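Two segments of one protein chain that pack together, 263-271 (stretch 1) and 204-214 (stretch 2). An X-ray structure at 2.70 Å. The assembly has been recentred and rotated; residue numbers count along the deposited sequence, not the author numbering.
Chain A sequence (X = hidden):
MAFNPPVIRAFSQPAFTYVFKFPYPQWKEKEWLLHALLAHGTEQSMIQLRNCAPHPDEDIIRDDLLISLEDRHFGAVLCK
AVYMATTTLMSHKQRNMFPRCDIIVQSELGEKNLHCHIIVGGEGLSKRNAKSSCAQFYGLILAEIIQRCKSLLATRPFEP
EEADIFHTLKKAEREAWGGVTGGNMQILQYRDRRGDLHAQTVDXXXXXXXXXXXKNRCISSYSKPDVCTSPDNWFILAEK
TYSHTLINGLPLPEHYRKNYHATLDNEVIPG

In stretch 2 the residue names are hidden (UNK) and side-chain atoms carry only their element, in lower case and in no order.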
ATOM      1  N   THR A 263     -14.491   4.146  15.758  1.00 34.95           N
ATOM      2  CA  THR A 263     -15.118   5.435  15.546  1.00 38.59           C
ATOM      3  C   THR A 263     -15.901   5.472  14.227  1.00 53.59           C
ATOM      4  O   THR A 263     -17.051   5.900  14.208  1.00 62.36           O
ATOM      5  CB  THR A 263     -14.079   6.563  15.568  1.00 44.95           C
ATOM      6  OG1 THR A 263     -13.429   6.587  16.846  1.00 54.32           O
ATOM      7  CG2 THR A 263     -14.738   7.903  15.306  1.00 40.08           C
ATOM      8  N   LEU A 264     -15.291   5.014  13.129  1.00 46.86           N
ATOM      9  CA  LEU A 264     -16.021   4.903  11.863  1.00 47.42           C
ATOM     10  C   LEU A 264     -17.257   4.019  11.983  1.00 45.49           C
ATOM     11  O   LEU A 264     -18.319   4.349  11.470  1.00 40.63           O
ATOM     12  CB  LEU A 264     -15.133   4.387  10.729  1.00 38.09           C
ATOM     13  CG  LEU A 264     -14.047   5.334  10.239  1.00 40.93           C
ATOM     14  CD1 LEU A 264     -13.268   4.697   9.090  1.00 43.82           C
ATOM     15  CD2 LEU A 264     -14.650   6.666   9.833  1.00 46.50           C
ATOM     16  N   ASP A 265     -17.114   2.894  12.667  1.00 42.41           N
ATOM     17  CA  ASP A 265     -18.191   1.918  12.726  1.00 47.80           C
ATOM     18  C   ASP A 265     -19.349   2.364  13.623  1.00 51.32           C
ATOM     19  O   ASP A 265     -20.495   1.993  13.400  1.00 58.07           O
ATOM     20  CB  ASP A 265     -17.648   0.560  13.170  1.00 42.77           C
ATOM     21  CG  ASP A 265     -18.520  -0.588  12.728  1.00 49.47           C
ATOM     22  OD1 ASP A 265     -19.165  -0.472  11.656  1.00 56.30           O
ATOM     23  OD2 ASP A 265     -18.550  -1.614  13.445  1.00 55.42           O
ATOM     24  N   ASN A 266     -19.056   3.189  14.617  1.00 52.24           N
ATOM     25  CA  ASN A 266     -20.082   3.617  15.563  1.00 56.42           C
ATOM     26  C   ASN A 266     -20.714   4.998  15.342  1.00 61.52           C
ATOM     27  O   ASN A 266     -21.919   5.140  15.484  1.00 71.09           O
ATOM     28  CB  ASN A 266     -19.580   3.476  17.006  1.00 53.60           C
ATOM     29  CG  ASN A 266     -19.104   2.059  17.323  1.00 64.41           C
ATOM     30  OD1 ASN A 266     -17.942   1.846  17.674  1.00 76.35           O
ATOM     31  ND2 ASN A 266     -20.003   1.087  17.202  1.00 65.20           N
ATOM     32  N   GLU A 267     -19.907   5.998  14.995  1.00 54.04           N
ATOM     33  CA  GLU A 267     -20.374   7.379  14.905  1.00 51.15           C
ATOM     34  C   GLU A 267     -20.541   7.854  13.476  1.00 61.68           C
ATOM     35  O   GLU A 267     -21.459   8.610  13.160  1.00 77.84           O
ATOM     36  CB  GLU A 267     -19.374   8.303  15.578  1.00 48.30           C
ATOM     37  CG  GLU A 267     -18.883   7.753  16.888  1.00 71.43           C
ATOM     38  CD  GLU A 267     -17.921   8.688  17.570  1.00 94.98           C
ATOM     39  OE1 GLU A 267     -17.683   9.794  17.014  1.00101.06           O
ATOM     40  OE2 GLU A 267     -17.396   8.300  18.642  1.00 97.80           O
ATOM     41  N   VAL A 268     -19.632   7.443  12.613  1.00 50.24           N
ATOM     42  CA  VAL A 268     -19.587   8.028  11.287  1.00 55.71           C
ATOM     43  C   VAL A 268     -20.394   7.260  10.240  1.00 51.05           C
ATOM     44  O   VAL A 268     -21.318   7.793   9.651  1.00 49.72           O
ATOM     45  CB  VAL A 268     -18.162   8.165  10.814  1.00 49.92           C
ATOM     46  CG1 VAL A 268     -18.139   8.930   9.486  1.00 45.80           C
ATOM     47  CG2 VAL A 268     -17.348   8.869  11.891  1.00 41.20           C
ATOM     48  N   ILE A 269     -20.029   6.005  10.010  1.00 48.01           N
ATOM     49  CA  ILE A 269     -20.658   5.214   8.971  1.00 47.55           C
ATOM     50  C   ILE A 269     -20.934   3.777   9.400  1.00 50.97           C
ATOM     51  O   ILE A 269     -20.243   2.859   8.970  1.00 60.60           O
ATOM     52  CB  ILE A 269     -19.792   5.175   7.703  1.00 43.03           C
ATOM     53  CG1 ILE A 269     -18.324   4.988   8.072  1.00 43.33           C
ATOM     54  CG2 ILE A 269     -19.954   6.451   6.911  1.00 31.96           C
ATOM     55  CD1 ILE A 269     -17.516   4.272   7.017  1.00 46.15           C
ATOM     56  N   PRO A 270     -21.953   3.574  10.242  1.00 50.71           N
ATOM     57  CA  PRO A 270     -22.365   2.235  10.687  1.00 42.83           C
ATOM     58  C   PRO A 270     -22.750   1.350   9.523  1.00 47.93           C
ATOM     59  O   PRO A 270     -23.166   1.843   8.471  1.00 51.66           O
ATOM     60  CB  PRO A 270     -23.604   2.522  11.532  1.00 33.55           C
ATOM     61  CG  PRO A 270     -23.378   3.940  12.029  1.00 42.28           C
ATOM     62  CD  PRO A 270     -22.754   4.639  10.869  1.00 47.49           C
ATOM     63  N   GLY A 271     -22.602   0.047   9.707  1.00 53.19           N
ATOM     64  CA  GLY A 271     -22.876  -0.897   8.642  1.00 56.75           C
ATOM     65  C   GLY A 271     -21.698  -0.989   7.690  1.00 56.13           C
ATOM     66  O   GLY A 271     -21.839  -1.552   6.613  1.00 67.68           O
ATOM     67  N   UNK A 204     -16.717   4.464  -0.888  1.00 41.81           N
ATOM     68  CA  UNK A 204     -15.299   4.335  -0.531  1.00 45.14           C
ATOM     69  C   UNK A 204     -15.015   4.217   0.978  1.00 43.66           C
ATOM     70  O   UNK A 204     -14.194   3.382   1.355  1.00 46.42           O
ATOM     71  c   UNK A 204     -14.664   5.612  -1.111  1.00 45.55           C
ATOM     72  c   UNK A 204     -16.961   5.638  -1.736  1.00 41.32           C
ATOM     73  c   UNK A 204     -15.790   6.532  -1.398  1.00 38.09           C
ATOM     74  N   UNK A 205     -15.669   5.014   1.818  1.00 44.76           N
ATOM     75  CA  UNK A 205     -15.468   4.887   3.267  1.00 44.72           C
ATOM     76  C   UNK A 205     -15.882   3.518   3.807  1.00 45.14           C
ATOM     77  O   UNK A 205     -15.190   2.957   4.653  1.00 44.23           O
ATOM     78  c   UNK A 205     -16.193   5.985   4.052  1.00 34.86           C
ATOM     79  c   UNK A 205     -15.621   7.376   3.773  1.00 41.85           C
ATOM     80  c   UNK A 205     -14.097   7.345   3.715  1.00 39.11           C
ATOM     81  c   UNK A 205     -16.136   8.386   4.784  1.00 36.71           C
ATOM     82  N   UNK A 206     -17.005   2.979   3.343  1.00 39.30           N
ATOM     83  CA  UNK A 206     -17.422   1.681   3.856  1.00 38.86           C
ATOM     84  C   UNK A 206     -16.519   0.565   3.374  1.00 36.70           C
ATOM     85  O   UNK A 206     -16.308  -0.425   4.082  1.00 41.09           O
ATOM     86  c   UNK A 206     -18.900   1.395   3.583  1.00 38.01           C
ATOM     87  n   UNK A 206     -23.054   3.909   6.719  1.00 53.02           N
ATOM     88  c   UNK A 206     -22.422   3.420   5.659  1.00 55.75           C
ATOM     89  n   UNK A 206     -22.011   2.158   5.658  1.00 52.71           N
ATOM     90  c   UNK A 206     -21.280   1.543   4.556  1.00 47.01           C
ATOM     91  n   UNK A 206     -22.217   4.187   4.594  1.00 57.47           N
ATOM     92  c   UNK A 206     -19.800   1.918   4.688  1.00 41.83           C
ATOM     93  N   UNK A 207     -15.974   0.724   2.172  1.00 42.19           N
ATOM     94  CA  UNK A 207     -15.037  -0.264   1.667  1.00 37.25           C
ATOM     95  C   UNK A 207     -13.751  -0.212   2.497  1.00 42.29           C
ATOM     96  O   UNK A 207     -13.194  -1.255   2.872  1.00 45.60           O
ATOM     97  c   UNK A 207     -13.727  -0.995  -0.339  1.00 34.77           C
ATOM     98  c   UNK A 207     -14.763  -0.071   0.181  1.00 31.58           C
ATOM     99  c   UNK A 207     -13.062  -3.222  -0.969  1.00 36.84           C
ATOM    100  c   UNK A 207     -12.430  -0.539  -0.575  1.00 33.37           C
ATOM    101  c   UNK A 207     -11.766  -2.753  -1.226  1.00 39.74           C
ATOM    102  c   UNK A 207     -11.457  -1.406  -1.028  1.00 33.05           C
ATOM    103  c   UNK A 207     -14.022  -2.339  -0.528  1.00 35.68           C
ATOM    104  N   UNK A 208     -13.301   1.008   2.792  1.00 36.97           N
ATOM    105  CA  UNK A 208     -12.173   1.241   3.704  1.00 40.23           C
ATOM    106  C   UNK A 208     -12.427   0.611   5.074  1.00 44.04           C
ATOM    107  O   UNK A 208     -11.616  -0.175   5.572  1.00 39.71           O
ATOM    108  c   UNK A 208     -10.804   3.120   4.793  1.00 39.45           C
ATOM    109  c   UNK A 208      -9.555   2.519   4.666  1.00 34.60           C
ATOM    110  c   UNK A 208      -9.929   4.444   6.641  1.00 44.93           C
ATOM    111  c   UNK A 208     -11.946   2.753   3.868  1.00 42.99           C
ATOM    112  c   UNK A 208      -8.504   2.869   5.504  1.00 37.14           C
ATOM    113  c   UNK A 208     -10.981   4.089   5.775  1.00 40.55           C
ATOM    114  c   UNK A 208      -8.686   3.832   6.500  1.00 39.79           C
ATOM    115  N   UNK A 209     -13.568   0.961   5.670  1.00 39.27           N
ATOM    116  CA  UNK A 209     -13.898   0.547   7.025  1.00 41.37           C
ATOM    117  C   UNK A 209     -14.055  -0.960   7.125  1.00 46.50           C
ATOM    118  O   UNK A 209     -13.539  -1.581   8.068  1.00 38.81           O
ATOM    119  c   UNK A 209     -17.013   1.104   9.298  1.00 42.34           C
ATOM    120  c   UNK A 209     -15.188   1.211   7.504  1.00 45.26           C
ATOM    121  c   UNK A 209     -15.546   0.843   8.940  1.00 47.55           C
ATOM    122  n   UNK A 209     -19.303   0.143   9.171  1.00 52.99           N
ATOM    123  c   UNK A 209     -17.913   0.112   8.629  1.00 47.59           C
ATOM    124  N   UNK A 210     -14.732  -1.555   6.137  1.00 33.89           N
ATOM    125  CA  UNK A 210     -15.066  -2.965   6.244  1.00 39.98           C
ATOM    126  C   UNK A 210     -14.064  -3.936   5.663  1.00 44.12           C
ATOM    127  O   UNK A 210     -13.952  -5.056   6.167  1.00 42.27           O
ATOM    128  c   UNK A 210     -16.461  -3.245   5.670  1.00 34.34           C
ATOM    129  o   UNK A 210     -17.405  -2.700   7.750  1.00 48.44           O
ATOM    130  c   UNK A 210     -17.529  -2.672   6.529  1.00 41.07           C
ATOM    131  n   UNK A 210     -18.561  -2.102   5.919  1.00 45.96           N
ATOM    132  N   UNK A 211     -13.300  -3.512   4.660  1.00 44.24           N
ATOM    133  CA  UNK A 211     -12.383  -4.454   4.039  1.00 46.75           C
ATOM    134  C   UNK A 211     -10.916  -4.120   4.336  1.00 38.20           C
ATOM    135  O   UNK A 211     -10.145  -5.011   4.624  1.00 49.24           O
ATOM    136  c   UNK A 211     -11.571  -6.911   2.058  1.00 40.04           C
ATOM    137  c   UNK A 211      -9.413  -7.128   1.023  1.00 56.88           C
ATOM    138  c   UNK A 211     -12.618  -4.642   2.512  1.00 27.87           C
ATOM    139  c   UNK A 211     -11.516  -5.513   1.939  1.00 42.92           C
ATOM    140  c   UNK A 211     -10.376  -4.944   1.354  1.00 40.75           C
ATOM    141  c   UNK A 211     -10.529  -7.715   1.597  1.00 41.25           C
ATOM    142  o   UNK A 211      -8.384  -7.928   0.569  1.00 69.74           O
ATOM    143  c   UNK A 211      -9.331  -5.741   0.890  1.00 47.89           C
ATOM    144  N   UNK A 212     -10.537  -2.850   4.337  1.00 41.43           N
ATOM    145  CA  UNK A 212      -9.125  -2.498   4.537  1.00 36.33           C
ATOM    146  C   UNK A 212      -8.725  -2.377   6.029  1.00 43.66           C
ATOM    147  O   UNK A 212      -7.656  -2.840   6.425  1.00 41.18           O
ATOM    148  c   UNK A 212      -8.465   0.082   1.665  1.00 39.85           C
ATOM    149  c   UNK A 212      -8.821  -1.278   2.245  1.00 44.19           C
ATOM    150  c   UNK A 212      -8.785  -1.215   3.781  1.00 34.82           C
ATOM    151  c   UNK A 212      -7.851  -2.350   1.710  1.00 36.30           C
ATOM    152  N   UNK A 213      -9.590  -1.776   6.849  1.00 35.86           N
ATOM    153  CA  UNK A 213      -9.281  -1.544   8.260  1.00 29.45           C
ATOM    154  C   UNK A 213      -9.107  -2.786   9.138  1.00 39.66           C
ATOM    155  O   UNK A 213      -8.102  -2.913   9.843  1.00 47.10           O
ATOM    156  c   UNK A 213     -10.812   1.724   9.550  1.00 44.80           C
ATOM    157  c   UNK A 213      -8.500   1.141   8.769  1.00 39.25           C
ATOM    158  c   UNK A 213     -10.288  -0.590   8.900  1.00 38.15           C
ATOM    159  c   UNK A 213      -9.997   0.878   8.616  1.00 39.33           C
ATOM    160  N   UNK A 214     -10.060  -3.724   9.085  1.00 45.23           N
ATOM    161  CA  UNK A 214      -9.957  -4.769  10.118  1.00 45.77           C
ATOM    162  C   UNK A 214      -8.974  -5.884   9.766  1.00 42.75           C
ATOM    163  O   UNK A 214      -9.339  -7.038   9.593  1.00 44.63           O
ATOM    164  c   UNK A 214     -11.393  -5.277  10.236  1.00 38.69           C
ATOM    165  c   UNK A 214     -11.989  -5.045   8.884  1.00 34.02           C
ATOM    166  c   UNK A 214     -11.264  -3.880   8.246  1.00 39.28           C
TER

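Position 204 carries three side-chain carbons that close a ring onto the backbone N. It lies out of reach of stretch 1. It is Pro-204, and its backbone O accepts a helical hydrogen bond from N of position 208.

Position 205 has four carbons, forked at the second. Its CB points toward stretch 1 and lies 3.7 Å from Ile-269 CD1. Four carbons with this fork make it Leu-205.

Position 206 has three carbons, then a nitrogen, then a carbon carrying two more nitrogens. Its CA-to-CB bond points sideways, but the extended chain brings its end to the turn after helix 263-268. One terminal nitrogen lies 2.7 Å from Pro-270 O, and the nitrogen within the chain lies 3.1 Å from the same Pro-270 O. The group is a guanidinium, so the residue is Arg-206. NH2 and NE both donate to that one acceptor. Ile-269 CB lies over one face of the guanidinium, 3.6 Å from Arg-206 NH2.

Position 207 has one carbon and then a ring of six carbons, with no oxygen. Its CA-to-CB bond points away, and it touches nothing on stretch 1. It is Phe-207.

Position 208 has the same make-up, one carbon and a six-carbon ring, but its CA-to-CB bond points toward stretch 1. A ring carbon meets Leu-264 CD1 at 4.1 Å, an apolar contact in a buried setting. It is Phe-208, and that carbon is CD2.

Position 209 has four carbons in a row ending in a nitrogen. Its second carbon packs 4.0 Å from Leu-264 CB. Its terminal nitrogen lies 2.6 Å from Asp-265 OD1 and 2.9 Å from Ile-269 O. This is Lys-209. NZ forms a salt bridge with Asp-265 and donates a hydrogen bond to Ile-269 O. Lys-209 NZ also lies 3.3 Å from Gly-271 N, but both are donors and no bond forms.

Position 210 has two carbons, the second bearing one oxygen and one nitrogen. The nitrogen lies 3.4 Å from Gly-271 O. It is Asn-210, and its ND2 gives a weak hydrogen bond to that oxygen.

Position 211 has one carbon and a six-carbon ring bearing one oxygen. Out of reach of stretch 1, it is Tyr-211.

Position 212 has four carbons, forked at the second. Buried but also out of reach, it is Leu-212.

Position 213 has the same four forked carbons, and its CA-to-CB bond points toward stretch 1. One branch carbon lies 3.9 Å from Leu-264 CD1. It is Leu-213, and that carbon is CD1.

Position 214 closes three carbons onto its own backbone N. It makes no contact here and is Pro-214.

The contact joins an apolar patch to a polar one. Leu-264 packs against Phe-208 and Leu-213, while Ile-269 packs against Leu-205. Ile-269 is the first residue to leave helical geometry, and the carbonyls of Ile-269 and Pro-270 accept bonds from Lys-209 and Arg-206. The lysine links both parts: its carbons lie along Leu-264, and its charged end ties Asp-265 to the turn.

Stretch 2 (204-214) PLRFFKNYLLP
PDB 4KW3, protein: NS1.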